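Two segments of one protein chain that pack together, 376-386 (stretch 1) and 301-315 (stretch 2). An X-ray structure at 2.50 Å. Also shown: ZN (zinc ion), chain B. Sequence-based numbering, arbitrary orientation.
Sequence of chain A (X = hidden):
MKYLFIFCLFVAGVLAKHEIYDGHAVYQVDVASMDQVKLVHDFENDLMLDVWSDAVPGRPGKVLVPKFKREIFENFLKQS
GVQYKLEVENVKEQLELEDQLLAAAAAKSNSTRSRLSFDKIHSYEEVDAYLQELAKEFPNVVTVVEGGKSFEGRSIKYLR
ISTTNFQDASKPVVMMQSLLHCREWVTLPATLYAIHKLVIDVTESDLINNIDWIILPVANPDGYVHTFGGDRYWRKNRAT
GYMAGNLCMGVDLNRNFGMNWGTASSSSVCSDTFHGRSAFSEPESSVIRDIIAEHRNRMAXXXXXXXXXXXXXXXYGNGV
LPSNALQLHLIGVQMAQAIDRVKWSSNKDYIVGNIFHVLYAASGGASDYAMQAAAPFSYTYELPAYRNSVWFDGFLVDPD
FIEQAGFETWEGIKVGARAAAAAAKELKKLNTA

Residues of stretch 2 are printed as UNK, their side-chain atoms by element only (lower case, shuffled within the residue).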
# COMPACT_ATOMS: atom_id res chain seq x y z
N PRO A 376 2.00 -18.94 -4.98
CA PRO A 376 0.72 -19.61 -4.94
C PRO A 376 -0.26 -18.87 -4.06
O PRO A 376 -1.47 -19.07 -4.09
CB PRO A 376 1.04 -21.00 -4.41
CG PRO A 376 2.51 -21.15 -4.53
CD PRO A 376 3.06 -19.76 -4.35
N PHE A 377 0.27 -18.07 -3.14
CA PHE A 377 -0.49 -17.27 -2.20
C PHE A 377 -0.03 -15.83 -2.29
O PHE A 377 1.17 -15.54 -2.10
CB PHE A 377 -0.31 -17.80 -0.78
CG PHE A 377 -0.66 -19.26 -0.64
CD1 PHE A 377 0.34 -20.22 -0.66
CD2 PHE A 377 -1.97 -19.68 -0.54
CE1 PHE A 377 0.04 -21.56 -0.54
CE2 PHE A 377 -2.28 -21.03 -0.43
CZ PHE A 377 -1.28 -21.96 -0.42
N SER A 378 -0.92 -14.91 -2.62
CA SER A 378 -0.56 -13.50 -2.79
C SER A 378 -1.73 -12.61 -2.39
O SER A 378 -2.88 -12.66 -2.76
CB SER A 378 -0.13 -13.25 -4.24
OG SER A 378 0.29 -11.95 -4.49
N TYR A 379 -1.47 -11.70 -1.46
CA TYR A 379 -2.47 -10.77 -0.96
C TYR A 379 -2.04 -9.31 -1.13
O TYR A 379 -0.84 -8.95 -1.14
CB TYR A 379 -2.78 -11.11 0.51
CG TYR A 379 -3.19 -12.57 0.73
CD1 TYR A 379 -2.19 -13.50 1.02
CD2 TYR A 379 -4.51 -13.00 0.62
CE1 TYR A 379 -2.51 -14.82 1.20
CE2 TYR A 379 -4.81 -14.34 0.86
CZ TYR A 379 -3.82 -15.25 1.13
OH TYR A 379 -4.07 -16.58 1.31
N THR A 380 -3.01 -8.44 -1.09
CA THR A 380 -2.84 -7.00 -1.01
C THR A 380 -3.46 -6.53 0.31
O THR A 380 -4.67 -6.67 0.48
CB THR A 380 -3.45 -6.30 -2.22
OG1 THR A 380 -3.70 -4.94 -1.79
CG2 THR A 380 -4.79 -6.87 -2.68
N TYR A 381 -2.63 -6.11 1.26
CA TYR A 381 -3.08 -5.67 2.56
C TYR A 381 -3.58 -4.25 2.50
O TYR A 381 -3.06 -3.39 1.81
CB TYR A 381 -1.96 -5.73 3.61
CG TYR A 381 -1.88 -7.01 4.42
CD1 TYR A 381 -1.69 -8.23 3.84
CD2 TYR A 381 -1.97 -6.97 5.78
CE1 TYR A 381 -1.61 -9.40 4.59
CE2 TYR A 381 -1.89 -8.11 6.57
CZ TYR A 381 -1.70 -9.32 5.96
OH TYR A 381 -1.58 -10.48 6.70
N GLU A 382 -4.65 -3.99 3.23
CA GLU A 382 -5.21 -2.66 3.38
C GLU A 382 -5.23 -2.39 4.88
O GLU A 382 -6.17 -2.84 5.49
CB GLU A 382 -6.61 -2.56 2.78
CG GLU A 382 -6.67 -2.77 1.27
CD GLU A 382 -6.09 -1.59 0.50
OE1 GLU A 382 -6.12 -0.48 1.07
OE2 GLU A 382 -5.61 -1.73 -0.65
N LEU A 383 -4.22 -1.74 5.41
CA LEU A 383 -4.13 -1.35 6.79
C LEU A 383 -5.23 -0.41 7.29
O LEU A 383 -5.90 0.20 6.49
CB LEU A 383 -2.77 -0.64 7.02
CG LEU A 383 -1.54 -1.51 6.77
CD1 LEU A 383 -0.30 -0.82 7.37
CD2 LEU A 383 -1.76 -2.89 7.33
N PRO A 384 -5.52 -0.43 8.57
CA PRO A 384 -6.60 0.31 9.19
C PRO A 384 -6.36 1.79 9.06
O PRO A 384 -5.26 2.34 9.20
CB PRO A 384 -6.57 -0.15 10.66
CG PRO A 384 -5.92 -1.49 10.65
CD PRO A 384 -4.89 -1.38 9.57
N ALA A 385 -7.44 2.54 8.87
CA ALA A 385 -7.43 3.98 8.93
C ALA A 385 -7.65 4.35 10.40
O ALA A 385 -8.77 4.23 10.88
CB ALA A 385 -8.58 4.53 8.10
N TYR A 386 -6.63 4.79 11.12
CA TYR A 386 -6.76 5.21 12.49
C TYR A 386 -7.42 6.58 12.67
O TYR A 386 -6.99 7.60 12.14
CB TYR A 386 -5.39 5.18 13.18
CG TYR A 386 -5.45 5.59 14.64
CD1 TYR A 386 -5.02 6.81 15.13
CD2 TYR A 386 -5.98 4.68 15.55
CE1 TYR A 386 -5.09 7.13 16.47
CE2 TYR A 386 -6.06 4.98 16.90
CZ TYR A 386 -5.61 6.21 17.35
OH TYR A 386 -5.66 6.55 18.68
N UNK A 301 4.92 -16.80 -0.56
CA UNK A 301 3.95 -15.78 -0.18
C UNK A 301 4.43 -14.39 -0.62
O UNK A 301 5.65 -14.11 -0.52
c UNK A 301 2.74 -14.81 3.43
c UNK A 301 2.74 -14.73 1.90
c UNK A 301 1.29 -14.89 1.41
c UNK A 301 3.73 -15.73 1.35
N UNK A 302 3.48 -13.63 -1.15
CA UNK A 302 3.75 -12.28 -1.60
C UNK A 302 2.72 -11.32 -0.99
O UNK A 302 1.52 -11.54 -1.16
o UNK A 302 4.42 -7.03 -5.31
c UNK A 302 2.97 -8.71 -4.51
c UNK A 302 5.14 -10.32 -3.98
c UNK A 302 3.70 -12.19 -3.13
c UNK A 302 2.78 -9.98 -3.96
c UNK A 302 4.28 -8.28 -4.80
c UNK A 302 3.88 -10.81 -3.70
c UNK A 302 5.36 -9.07 -4.53
N UNK A 303 3.21 -10.24 -0.38
CA UNK A 303 2.35 -9.29 0.28
C UNK A 303 2.61 -7.86 -0.19
O UNK A 303 3.69 -7.30 -0.06
c UNK A 303 2.41 -10.74 3.95
c UNK A 303 2.17 -10.74 2.45
c UNK A 303 0.75 -11.21 2.15
c UNK A 303 2.47 -9.39 1.81
N UNK A 304 1.59 -7.23 -0.74
CA UNK A 304 1.64 -5.82 -1.16
C UNK A 304 0.85 -5.03 -0.13
O UNK A 304 -0.39 -5.05 -0.14
o UNK A 304 1.98 -3.47 -2.61
c UNK A 304 1.04 -5.68 -2.56
o UNK A 304 0.54 -4.00 -4.16
c UNK A 304 1.21 -4.29 -3.14
N UNK A 305 1.56 -4.35 0.75
CA UNK A 305 0.95 -3.62 1.85
C UNK A 305 0.49 -2.23 1.47
O UNK A 305 1.29 -1.32 1.27
c UNK A 305 2.17 -5.08 3.50
c UNK A 305 3.15 -5.25 4.63
c UNK A 305 1.23 -2.91 4.29
c UNK A 305 1.87 -3.60 3.11
N UNK A 306 -0.82 -2.03 1.52
CA UNK A 306 -1.42 -0.74 1.28
C UNK A 306 -2.20 -0.27 2.52
O UNK A 306 -2.31 -0.89 3.55
c UNK A 306 -1.28 -2.18 -1.81
c UNK A 306 -1.78 -1.07 -1.20
c UNK A 306 -2.43 -0.79 0.11
n UNK A 306 -1.52 -0.12 -2.13
n UNK A 306 -0.80 -1.79 -3.04
c UNK A 306 -0.99 -0.50 -3.24
N UNK A 307 -2.69 0.95 2.37
CA UNK A 307 -3.52 1.65 3.24
C UNK A 307 -4.55 2.56 2.48
O UNK A 307 -4.32 2.85 1.31
c UNK A 307 -2.92 2.60 4.29
o UNK A 307 -2.54 3.85 3.72
N UNK A 308 -5.87 2.39 2.43
CA UNK A 308 -6.58 2.34 3.70
C UNK A 308 -7.82 1.45 3.67
O UNK A 308 -8.44 1.38 2.57
c UNK A 308 -8.77 6.22 2.70
c UNK A 308 -9.10 4.26 4.58
c UNK A 308 -7.69 5.47 3.11
c UNK A 308 -6.70 3.62 4.52
c UNK A 308 -10.03 6.00 3.24
c UNK A 308 -10.19 5.00 4.19
c UNK A 308 -7.83 4.48 4.05
N UNK A 309 -8.36 0.62 4.60
CA UNK A 309 -9.52 -0.22 4.50
C UNK A 309 -9.78 -1.33 5.52
O UNK A 309 -10.89 -1.86 5.69
N UNK A 310 -8.72 -1.86 6.13
CA UNK A 310 -8.81 -2.94 7.09
C UNK A 310 -9.35 -4.20 6.40
O UNK A 310 -10.32 -4.87 6.80
c UNK A 310 -9.65 -2.61 8.32
o UNK A 310 -9.12 -1.49 9.01
N UNK A 311 -8.66 -4.60 5.35
CA UNK A 311 -9.03 -5.76 4.57
C UNK A 311 -7.84 -6.47 3.97
O UNK A 311 -6.77 -5.89 3.81
c UNK A 311 -9.80 -4.08 2.76
c UNK A 311 -12.17 -2.52 2.73
s UNK A 311 -11.09 -3.45 1.69
c UNK A 311 -9.98 -5.43 3.40
N UNK A 312 -7.98 -7.77 3.77
CA UNK A 312 -6.98 -8.59 3.08
C UNK A 312 -7.60 -9.13 1.81
O UNK A 312 -8.58 -9.86 1.99
c UNK A 312 -5.81 -9.22 5.24
c UNK A 312 -6.54 -9.75 3.99
c UNK A 312 -5.66 -10.24 6.33
c UNK A 312 -5.63 -10.79 3.38
N UNK A 313 -7.15 -8.67 0.63
CA UNK A 313 -7.78 -9.07 -0.64
C UNK A 313 -6.84 -9.97 -1.46
O UNK A 313 -5.62 -10.01 -1.23
c UNK A 313 -10.16 -7.33 -0.10
c UNK A 313 -8.20 -5.90 0.11
c UNK A 313 -8.10 -7.85 -1.53
c UNK A 313 -8.97 -6.77 -0.88
N UNK A 314 -7.44 -10.64 -2.40
CA UNK A 314 -6.76 -11.55 -3.32
C UNK A 314 -7.64 -11.77 -4.52
O UNK A 314 -8.67 -11.11 -4.70
c UNK A 314 -8.63 -14.32 -3.18
c UNK A 314 -6.55 -12.92 -2.62
c UNK A 314 -7.88 -13.60 -2.23
c UNK A 314 -8.37 -13.51 -0.91
c UNK A 314 -10.32 -14.82 -1.51
c UNK A 314 -9.59 -14.12 -0.56
c UNK A 314 -9.84 -14.92 -2.82
o UNK A 314 -11.51 -15.39 -1.18
N UNK A 315 -7.22 -12.68 -5.34
CA UNK A 315 -8.00 -13.08 -6.51
C UNK A 315 -7.28 -12.83 -7.75
O UNK A 315 -6.32 -13.54 -8.03
ZN ZN B . -2.86 1.78 -2.49
O HOH W 1 -5.19 1.16 -2.90

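Position 301 carries four carbons forked at the second; one branch end lies 3.8 Å from Tyr379 CD1, at the ring's edge. It is a leucine, Leu301. Position 302 has one carbon and a six-carbon ring bearing one oxygen, and a ring carbon sits 3.2 Å from Ser378 OG: Tyr302. Position 303, again four carbons forked at the second, reaches with one branch end to Tyr379 CB (3.9 Å) and Tyr381 CE1 (3.8 Å), which gives Leu303.

Position 304 has two carbons, the second carrying two oxygens, beside Thr380. Its oxygens number two and no nitrogen appears: Asp304. Position 305 holds four carbons forked at the first, with one arm two carbons long, near Tyr381 CB and Leu383 CG: Ile305. At 306 one carbon bears a five-membered ring of three carbons and two nitrogens; its CB lies 3.4 Å from Glu382 OE2. This is His306, whose ND1 binds the zinc at 2.4 Å while NE2 donates to Asp304 OD2 at 2.8 Å, so both ring nitrogens are committed.

Position 307, one carbon and one oxygen, sets its CB 4.2 Å from Leu383 CB: Ser307. Position 308 has one carbon and a plain six-carbon ring, which meets Ala385 CB at 3.6 Å: Phe308. Position 309 has no side-chain atoms; an ideal CB would jam against the preceding carbonyl and come within 3.3 Å of Glu382 CB. It is Gly309.

Position 310, one carbon and one oxygen, places that oxygen 3.1 Å from Pro384 CA: Ser310. Position 311 is an unbranched run of two carbons, sulfur and carbon, packed on Glu382 CB: Met311. Position 312, four carbons forked at the first with one longer arm, lays that arm over a face of the Tyr381 ring: Ile312, its CG1 4.2 Å from the ring centroid. Position 313, four carbons forked at the second, has its CB 3.6 Å from Thr380 CG2: Leu313. Position 314, a six-carbon ring bearing oxygen, brings CB to 3.8 Å from Tyr379 CD2: Tyr314. Position 315 has no side chain and makes no contact: Gly315.

The rule is a central strand with two different neighbours. Stretch 1 runs parallel to 301-307 and antiparallel to 311-314, spending its backbone on both: Tyr381 N donates to Asp304 O (2.8 Å), whereas Thr380 N donates to Leu313 O (3.0 Å). Alternation then sorts the side chains. Tyr379 and Tyr381 share one face with Leu301, Leu303, Ile305 and Ile312 in apolar packing; Thr380 and Glu382 share the other with Asp304 and zinc-binding His306.

Stretch 2, residues 301-315: LYLDIHSFGSMILYG
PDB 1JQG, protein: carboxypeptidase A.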